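Local coordinates for Thiol:disulfide interchange protein DsbA (Neisseria meningitidis serogroup B, PDB 2ZNM) that probably acts as a periplasmic disulfide oxidoreductase of the thioredoxin family, exchanging thiols and disulfides through a redox-active pair of cysteines, at residues A[33-38]-A[94-99]; A[72-77]-A[122-127]; A[85-90]-A[116-121]. All blocks are in the same frame, centred on the assembly; numbering follows the deposited sequence.

Interaction 1: A[33-38]-A[94-99]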
loop_
_atom_site.group_PDB
_atom_site.type_symbol
_atom_site.label_atom_id
_atom_site.label_comp_id
_atom_site.label_asym_id
_atom_site.label_seq_id
_atom_site.Cartn_x
_atom_site.Cartn_y
_atom_site.Cartn_z
ATOM N N PHE A 33 9.167 -3.723 4.577
ATOM C CA PHE A 33 9.901 -4.904 5.020
ATOM C C PHE A 33 9.451 -6.166 4.262
ATOM O O PHE A 33 9.897 -7.275 4.590
ATOM C CB PHE A 33 9.694 -5.103 6.525
ATOM C CG PHE A 33 8.273 -4.938 6.937
ATOM C CD1 PHE A 33 7.326 -5.902 6.603
ATOM C CD2 PHE A 33 7.864 -3.793 7.609
ATOM C CE1 PHE A 33 6.000 -5.729 6.949
ATOM C CE2 PHE A 33 6.560 -3.625 7.956
ATOM C CZ PHE A 33 5.619 -4.582 7.626
ATOM N N CYS A 34 8.543 -5.999 3.287
ATOM C CA CYS A 34 8.130 -7.087 2.396
ATOM C C CYS A 34 9.242 -7.290 1.378
ATOM O O CYS A 34 9.610 -6.355 0.676
ATOM C CB CYS A 34 6.804 -6.767 1.677
ATOM S SG CYS A 34 5.303 -6.549 2.729
ATOM N N VAL A 35 9.792 -8.499 1.306
ATOM C CA VAL A 35 10.988 -8.729 0.493
ATOM C C VAL A 35 10.646 -9.186 -0.925
ATOM O O VAL A 35 10.057 -10.254 -1.142
ATOM C CB VAL A 35 12.025 -9.665 1.186
ATOM C CG1 VAL A 35 13.282 -9.853 0.310
ATOM C CG2 VAL A 35 12.413 -9.090 2.544
ATOM N N HIS A 36 11.019 -8.336 -1.877
ATOM C CA HIS A 36 10.765 -8.556 -3.291
ATOM C C HIS A 36 12.088 -8.605 -3.998
ATOM O O HIS A 36 12.975 -7.795 -3.722
ATOM C CB HIS A 36 9.931 -7.415 -3.865
ATOM C CG HIS A 36 8.625 -7.219 -3.166
ATOM N ND1 HIS A 36 8.316 -6.067 -2.476
ATOM C CD2 HIS A 36 7.545 -8.029 -3.052
ATOM C CE1 HIS A 36 7.109 -6.180 -1.953
ATOM N NE2 HIS A 36 6.614 -7.358 -2.295
ATOM N N CYS A 37 12.212 -9.527 -4.945
ATOM C CA CYS A 37 13.478 -9.725 -5.626
ATOM C C CYS A 37 13.975 -8.532 -6.467
ATOM O O CYS A 37 15.185 -8.400 -6.692
ATOM C CB CYS A 37 13.469 -11.041 -6.421
ATOM S SG CYS A 37 12.777 -10.958 -8.089
ATOM N N HIS A 38 13.075 -7.665 -6.936
ATOM C CA HIS A 38 13.540 -6.491 -7.688
ATOM C C HIS A 38 13.240 -5.164 -6.987
ATOM O O HIS A 38 13.298 -4.117 -7.623
ATOM C CB HIS A 38 12.998 -6.461 -9.139
ATOM C CG HIS A 38 13.449 -7.608 -9.994
ATOM N ND1 HIS A 38 14.760 -7.784 -10.383
ATOM C CD2 HIS A 38 12.752 -8.628 -10.548
ATOM C CE1 HIS A 38 14.853 -8.871 -11.125
ATOM N NE2 HIS A 38 13.647 -9.398 -11.245
ATOM N N ALA A 94 16.746 0.178 1.421
ATOM C CA ALA A 94 17.260 0.790 2.634
ATOM C C ALA A 94 16.652 0.071 3.850
ATOM O O ALA A 94 17.343 -0.229 4.809
ATOM C CB ALA A 94 16.920 2.274 2.640
ATOM N N VAL A 95 15.354 -0.212 3.780
ATOM C CA VAL A 95 14.661 -0.964 4.812
ATOM C C VAL A 95 15.237 -2.399 4.912
ATOM O O VAL A 95 15.502 -2.875 6.024
ATOM C CB VAL A 95 13.116 -0.903 4.605
ATOM C CG1 VAL A 95 12.376 -1.771 5.613
ATOM C CG2 VAL A 95 12.616 0.544 4.724
ATOM N N TYR A 96 15.493 -3.043 3.761
ATOM C CA TYR A 96 16.106 -4.390 3.710
ATOM C C TYR A 96 17.485 -4.473 4.344
ATOM O O TYR A 96 17.811 -5.453 5.000
ATOM C CB TYR A 96 16.266 -4.910 2.278
ATOM C CG TYR A 96 15.008 -5.126 1.460
ATOM C CD1 TYR A 96 13.730 -5.027 2.024
ATOM C CD2 TYR A 96 15.102 -5.460 0.106
ATOM C CE1 TYR A 96 12.585 -5.227 1.244
ATOM C CE2 TYR A 96 13.963 -5.665 -0.665
ATOM C CZ TYR A 96 12.717 -5.543 -0.095
ATOM O OH TYR A 96 11.603 -5.745 -0.876
ATOM N N GLU A 97 18.318 -3.471 4.109
ATOM C CA GLU A 97 19.709 -3.526 4.566
ATOM C C GLU A 97 19.857 -3.299 6.073
ATOM O O GLU A 97 20.803 -3.786 6.691
ATOM C CB GLU A 97 20.559 -2.538 3.763
ATOM C CG GLU A 97 20.586 -2.852 2.255
ATOM C CD GLU A 97 21.700 -2.141 1.521
ATOM O OE1 GLU A 97 22.015 -0.993 1.902
ATOM O OE2 GLU A 97 22.267 -2.732 0.569
ATOM N N GLN A 98 18.903 -2.555 6.643
ATOM C CA GLN A 98 18.838 -2.249 8.088
ATOM C C GLN A 98 20.052 -1.487 8.655
ATOM O O GLN A 98 20.265 -1.481 9.875
ATOM C CB GLN A 98 18.581 -3.516 8.916
ATOM C CG GLN A 98 17.241 -4.170 8.692
ATOM C CD GLN A 98 16.938 -5.244 9.734
ATOM O OE1 GLN A 98 17.413 -6.382 9.638
ATOM N NE2 GLN A 98 16.140 -4.882 10.738
ATOM N N LYS A 99 20.824 -0.839 7.790
ATOM C CA LYS A 99 21.993 -0.058 8.213
ATOM C C LYS A 99 21.654 1.289 8.868
ATOM O O LYS A 99 22.454 1.846 9.609
ATOM C CB LYS A 99 22.958 0.150 7.029
ATOM C CG LYS A 99 23.551 -1.140 6.464
ATOM C CD LYS A 99 24.092 -0.977 5.037
ATOM C CE LYS A 99 24.939 -2.188 4.656
ATOM N NZ LYS A 99 25.358 -2.247 3.221
#
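Tyr96, at the C-terminal end of helix 84-97, reaches the Cys34-Val35-His36-Cys37 loop through its hydroxyl, a surface contact that ties the helical domain of a DsbA-like protein to the CXXC motif of its thioredoxin domain. The hydroxyl donates to Cys34 O at 2.6 Å, in the carbonyl plane and on a lone pair, with a C=O...OH angle of 139°. The same oxygen accepts from His36 N at 2.8 Å. With CG anti to the carbonyl carbon (chi1 -63°), the Tyr96 ring carries the hydroxyl to the loop. Val35, between the two bonded residues, places CG2 over one face of the tyrosine ring, offset toward the rim and 4.1 Å from Tyr96 CE1. Next to Tyr96 in the helix, Val95 CG1 lies 4.4 Å from Phe33 CB, an apolar touch, while the Phe33 ring meets that of Trp64. The Tyr96 ring also meets that of His39. Residues 33-38 form no regular helix, and Cys34 SG stands 13.9 Å from Cys37 SG, so the predicted redox-active disulfide is not formed here. Acting as donor and acceptor at once, a single phenol oxygen holds the backbone on both sides of Val35; backbone polar atoms carry this contact, with little apolar packing.

Interaction 2: A[72-77]-A[122-127]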
loop_
_atom_site.group_PDB
_atom_site.type_symbol
_atom_site.label_atom_id
_atom_site.label_comp_id
_atom_site.label_asym_id
_atom_site.label_seq_id
_atom_site.Cartn_x
_atom_site.Cartn_y
_atom_site.Cartn_z
ATOM N N ALA A 72 5.433 4.577 7.609
ATOM C CA ALA A 72 4.198 5.064 7.011
ATOM C C ALA A 72 4.325 6.487 6.456
ATOM O O ALA A 72 3.753 6.798 5.407
ATOM C CB ALA A 72 3.041 4.972 8.014
ATOM N N ARG A 73 5.047 7.346 7.173
ATOM C CA ARG A 73 5.336 8.713 6.720
ATOM C C ARG A 73 6.198 8.753 5.450
ATOM O O ARG A 73 5.991 9.618 4.590
ATOM C CB ARG A 73 6.022 9.499 7.830
ATOM C CG ARG A 73 6.127 10.977 7.551
ATOM C CD ARG A 73 6.710 11.709 8.727
ATOM N NE ARG A 73 6.717 13.144 8.476
ATOM C CZ ARG A 73 7.087 14.063 9.356
ATOM N NH1 ARG A 73 7.482 13.719 10.572
ATOM N NH2 ARG A 73 7.056 15.337 9.012
HETATM N N MSE A 74 7.165 7.831 5.347
HETATM C CA MSE A 74 7.931 7.651 4.110
HETATM C C MSE A 74 7.018 7.267 2.928
HETATM O O MSE A 74 7.086 7.880 1.854
HETATM C CB MSE A 74 9.047 6.622 4.298
HETATM C CG MSE A 74 9.961 6.461 3.082
HETATM SE SE MSE A 74 10.776 8.150 2.459
HETATM C CE MSE A 74 12.317 8.256 3.669
ATOM N N ALA A 75 6.153 6.273 3.137
ATOM C CA ALA A 75 5.203 5.848 2.101
ATOM C C ALA A 75 4.324 7.001 1.670
ATOM O O ALA A 75 4.049 7.152 0.493
ATOM C CB ALA A 75 4.340 4.681 2.585
ATOM N N ALA A 76 3.873 7.813 2.622
ATOM C CA ALA A 76 3.045 8.955 2.281
ATOM C C ALA A 76 3.844 9.975 1.492
ATOM O O ALA A 76 3.341 10.523 0.533
ATOM C CB ALA A 76 2.428 9.588 3.528
ATOM N N ALA A 77 5.086 10.231 1.900
ATOM C CA ALA A 77 5.959 11.174 1.194
ATOM C C ALA A 77 6.158 10.793 -0.280
ATOM O O ALA A 77 5.991 11.632 -1.166
ATOM C CB ALA A 77 7.292 11.288 1.899
ATOM N N LYS A 122 12.730 16.999 -3.322
ATOM C CA LYS A 122 11.288 16.938 -3.611
ATOM C C LYS A 122 10.563 15.949 -2.701
ATOM O O LYS A 122 9.460 16.218 -2.226
ATOM C CB LYS A 122 11.026 16.599 -5.082
ATOM C CG LYS A 122 9.551 16.456 -5.417
ATOM C CD LYS A 122 9.300 16.321 -6.901
ATOM C CE LYS A 122 7.889 16.800 -7.242
ATOM N NZ LYS A 122 7.681 18.261 -6.948
ATOM N N LEU A 123 11.199 14.806 -2.465
ATOM C CA LEU A 123 10.679 13.803 -1.560
ATOM C C LEU A 123 10.540 14.314 -0.129
ATOM O O LEU A 123 9.570 13.989 0.561
ATOM C CB LEU A 123 11.586 12.574 -1.569
ATOM C CG LEU A 123 11.104 11.360 -0.776
ATOM C CD1 LEU A 123 9.698 10.978 -1.202
ATOM C CD2 LEU A 123 12.061 10.195 -0.940
HETATM N N MSE A 124 11.525 15.087 0.313
HETATM C CA MSE A 124 11.548 15.590 1.680
HETATM C C MSE A 124 10.589 16.760 1.901
HETATM O O MSE A 124 10.082 16.948 3.001
HETATM C CB MSE A 124 12.979 15.937 2.103
HETATM C CG MSE A 124 13.821 14.712 2.436
HETATM SE SE MSE A 124 12.932 13.465 3.692
HETATM C CE MSE A 124 12.367 12.048 2.487
ATOM N N ARG A 125 10.342 17.523 0.840
ATOM C CA ARG A 125 9.325 18.573 0.818
ATOM C C ARG A 125 7.946 17.961 1.074
ATOM O O ARG A 125 7.163 18.496 1.842
ATOM C CB ARG A 125 9.351 19.274 -0.542
ATOM C CG ARG A 125 9.473 20.778 -0.479
ATOM C CD ARG A 125 10.437 21.300 -1.551
ATOM N NE ARG A 125 10.092 20.834 -2.899
ATOM C CZ ARG A 125 10.970 20.647 -3.887
ATOM N NH1 ARG A 125 12.269 20.877 -3.703
ATOM N NH2 ARG A 125 10.545 20.221 -5.068
ATOM N N ALA A 126 7.664 16.826 0.439
ATOM C CA ALA A 126 6.416 16.100 0.668
ATOM C C ALA A 126 6.388 15.464 2.061
ATOM O O ALA A 126 5.324 15.323 2.672
ATOM C CB ALA A 126 6.214 15.030 -0.399
ATOM N N TYR A 127 7.565 15.093 2.546
ATOM C CA TYR A 127 7.737 14.399 3.814
ATOM C C TYR A 127 7.394 15.286 5.021
ATOM O O TYR A 127 6.843 14.804 6.014
ATOM C CB TYR A 127 9.185 13.920 3.898
ATOM C CG TYR A 127 9.505 12.962 5.007
ATOM C CD1 TYR A 127 9.600 11.592 4.760
ATOM C CD2 TYR A 127 9.755 13.423 6.298
ATOM C CE1 TYR A 127 9.924 10.700 5.772
ATOM C CE2 TYR A 127 10.068 12.544 7.317
ATOM C CZ TYR A 127 10.158 11.183 7.053
ATOM O OH TYR A 127 10.481 10.316 8.071
#
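Leu123 opens the contact of helix 120-127 with helix 69-81, its CD1 branch resting 3.7 Å from Ala77 C while CD2 turns to the selenium of Met74. Both Met74 and Met124 are present as selenomethionine. Met124 starts off pointing away from residues 72-77, yet its chain bends back at chi2 and chi3 and brings CE to 4.0 Å from Met74 CE. Two residues on, the methyl group of Ala126 sits 3.5 Å from Ala77 O.

Tyr127, the last residue of its helix, carries the largest share. Its CG is anti to the backbone N (chi1 -169°), and the ring lies among Arg73, Met74 and Ala77. Ala77 CB approaches Tyr127 CD1 to 3.7 Å, and the selenium of Met74 lies at the ring edge in a Met-aromatic contact. One face is taken by Arg73, whose extended chain crosses the tyrosine at about a right angle. Arg73 CD makes a CH-pi contact 4.1 Å from the centroid of the Tyr127 ring, and the guanidinium continues over CE2 with its plane only 12° from that of the ring. Beyond it, Arg73 NE and Arg73 NH2 both grip Tyr127 O side-on, at 3.0 and 3.1 Å, from the same face of the carbonyl plane and tilted out of it.

The segments meet at 118° between their N-to-C directions, and the small Ala77 and Ala126 let the backbones come close. Arg73 also has a long, weak ion pair with Asp128. Beside the apolar packing of the buried Met74, Ala77 and Leu123, two nitrogens thus hold one carbonyl oxygen, and a cation placed against the C-terminal carbonyl of a helix would be expected to suit the negative end of the helix dipole.

Interaction 3: A[85-90]-A[116-121]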
loop_
_atom_site.group_PDB
_atom_site.type_symbol
_atom_site.label_atom_id
_atom_site.label_comp_id
_atom_site.label_asym_id
_atom_site.label_seq_id
_atom_site.Cartn_x
_atom_site.Cartn_y
_atom_site.Cartn_z
ATOM N N TYR A 85 7.903 5.341 -8.615
ATOM C CA TYR A 85 8.808 4.487 -9.406
ATOM C C TYR A 85 10.262 4.900 -9.354
ATOM O O TYR A 85 11.139 4.094 -9.637
ATOM C CB TYR A 85 8.321 4.359 -10.858
ATOM C CG TYR A 85 6.847 4.047 -10.924
ATOM C CD1 TYR A 85 6.338 2.886 -10.339
ATOM C CD2 TYR A 85 5.955 4.929 -11.533
ATOM C CE1 TYR A 85 4.986 2.609 -10.373
ATOM C CE2 TYR A 85 4.596 4.659 -11.569
ATOM C CZ TYR A 85 4.124 3.504 -10.987
ATOM O OH TYR A 85 2.782 3.226 -11.034
ATOM N N GLN A 86 10.516 6.153 -9.002
ATOM C CA GLN A 86 11.886 6.664 -8.903
ATOM C C GLN A 86 12.463 6.395 -7.512
ATOM O O GLN A 86 13.674 6.275 -7.360
ATOM C CB GLN A 86 11.930 8.172 -9.192
ATOM C CG GLN A 86 11.624 8.600 -10.634
ATOM C CD GLN A 86 10.147 8.482 -11.018
ATOM O OE1 GLN A 86 9.814 8.275 -12.192
ATOM N NE2 GLN A 86 9.258 8.625 -10.037
ATOM N N ALA A 87 11.593 6.292 -6.507
ATOM C CA ALA A 87 12.020 6.288 -5.105
ATOM C C ALA A 87 11.770 5.000 -4.337
ATOM O O ALA A 87 12.603 4.615 -3.514
ATOM C CB ALA A 87 11.415 7.476 -4.346
ATOM N N ASN A 88 10.643 4.335 -4.580
ATOM C CA ASN A 88 10.303 3.143 -3.790
ATOM C C ASN A 88 11.375 2.047 -3.832
ATOM O O ASN A 88 11.656 1.439 -2.793
ATOM C CB ASN A 88 8.954 2.543 -4.200
ATOM C CG ASN A 88 7.794 3.157 -3.477
ATOM O OD1 ASN A 88 7.896 3.557 -2.317
ATOM N ND2 ASN A 88 6.660 3.203 -4.145
ATOM N N PRO A 89 11.960 1.776 -5.020
ATOM C CA PRO A 89 12.994 0.735 -5.043
ATOM C C PRO A 89 14.119 0.981 -4.031
ATOM O O PRO A 89 14.480 0.058 -3.277
ATOM C CB PRO A 89 13.513 0.780 -6.501
ATOM C CG PRO A 89 12.343 1.273 -7.292
ATOM C CD PRO A 89 11.708 2.317 -6.376
ATOM N N ALA A 90 14.644 2.210 -4.019
ATOM C CA ALA A 90 15.628 2.668 -3.027
ATOM C C ALA A 90 15.104 2.660 -1.576
ATOM O O ALA A 90 15.881 2.508 -0.647
ATOM C CB ALA A 90 16.150 4.063 -3.399
ATOM N N LYS A 116 21.318 9.184 -5.379
ATOM C CA LYS A 116 21.677 9.584 -6.757
ATOM C C LYS A 116 20.530 9.492 -7.771
ATOM O O LYS A 116 20.535 10.196 -8.790
ATOM C CB LYS A 116 22.825 8.723 -7.305
ATOM C CG LYS A 116 24.161 8.824 -6.589
ATOM C CD LYS A 116 24.989 7.585 -6.908
ATOM C CE LYS A 116 26.301 7.564 -6.149
ATOM N NZ LYS A 116 27.100 6.339 -6.464
ATOM N N GLY A 117 19.568 8.614 -7.499
ATOM C CA GLY A 117 18.571 8.221 -8.492
ATOM C C GLY A 117 17.242 8.956 -8.521
ATOM O O GLY A 117 16.360 8.598 -9.304
ATOM N N PHE A 118 17.082 9.968 -7.668
ATOM C CA PHE A 118 15.841 10.748 -7.611
ATOM C C PHE A 118 16.039 12.044 -6.829
ATOM O O PHE A 118 16.984 12.154 -6.045
ATOM C CB PHE A 118 14.677 9.919 -7.029
ATOM C CG PHE A 118 14.897 9.457 -5.618
ATOM C CD1 PHE A 118 14.619 10.302 -4.543
ATOM C CD2 PHE A 118 15.372 8.172 -5.358
ATOM C CE1 PHE A 118 14.830 9.885 -3.233
ATOM C CE2 PHE A 118 15.573 7.736 -4.049
ATOM C CZ PHE A 118 15.303 8.596 -2.981
ATOM N N ASP A 119 15.152 13.016 -7.065
ATOM C CA ASP A 119 15.106 14.284 -6.327
ATOM C C ASP A 119 14.729 14.017 -4.877
ATOM O O ASP A 119 13.551 13.823 -4.550
ATOM C CB ASP A 119 14.071 15.223 -6.957
ATOM C CG ASP A 119 14.321 16.697 -6.632
ATOM O OD1 ASP A 119 14.914 17.019 -5.575
ATOM O OD2 ASP A 119 13.912 17.552 -7.453
ATOM N N GLY A 120 15.738 14.000 -4.015
ATOM C CA GLY A 120 15.541 13.726 -2.600
ATOM C C GLY A 120 14.962 14.931 -1.887
ATOM O O GLY A 120 14.265 14.786 -0.876
ATOM N N LYS A 121 15.261 16.113 -2.428
ATOM C CA LYS A 121 14.714 17.386 -1.955
ATOM C C LYS A 121 13.201 17.453 -2.159
ATOM O O LYS A 121 12.480 17.899 -1.267
ATOM C CB LYS A 121 15.399 18.565 -2.654
ATOM C CG LYS A 121 16.721 18.972 -2.024
ATOM C CD LYS A 121 17.503 19.966 -2.872
ATOM C CE LYS A 121 18.883 20.207 -2.271
ATOM N NZ LYS A 121 19.855 20.840 -3.218
#
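Phe118 lays its ring against the first turns of helix 84-97, with Ala87 over one face and Ala90 at the edge. Its side chain takes the crowded position, CG lying between the backbone N and the carbonyl carbon (chi1 62°), on an extended backbone that precedes helix 120-127. From there the ring presents its face to Ala87, whose CB stands over its centre in a CH-pi contact, 4.0 Å from the centroid of the Phe118 ring and just 4° off the normal. Ala90 CB comes in near the ring plane, 3.8 Å from Phe118 CE2. A third neighbour is polar: Gln86 O approaches Phe118 CD2 obliquely at 3.2 Å.

Gln86 itself meets the phenylalanine through the base of its side chain, CB to Phe118 CB at 3.9 Å. The chain then bends at chi2 (73°), and its amide leads away from residues 116-121. Helix 84-97 is kinked here, since neither Pro89 N nor Ala90 N bonds to the preceding turn. Ala90 also packs on Trp111 of helix 105-113.

Immediately after Phe118, Asp119 is the N-cap, and its OD1 bonds to Lys122 N. Phe118 in turn touches Leu123, five residues further along. An apolar residue just before the N-cap (N', Phe118) packed on the fourth residue after the cap (N4, Leu123) is the hydrophobic staple of a helix start, here pressed as well against a neighbouring helix of the helical domain.

Interaction 2 is the most buried of the three, a helix-helix packing within the helical domain, whereas interactions 1 and 3 lie at the surface. Helix 84-97 serves both of these: its first turns receive an aromatic ring in interaction 3, with no hydrogen bond across, and its last turn gives a hydroxyl to loop backbone in interaction 1. Helix 120-127 is shared by interactions 2 and 3, which touch directly where Leu123 CD2 lies 3.6 Å from Phe118 CE1. Interaction 1 stands apart, its centre about 18 Å from that of interaction 2, and it alone joins the helical domain to the CXXC loop. Hydrogen bonds serve the loop, apolar contacts the helix start, and both the helix pair.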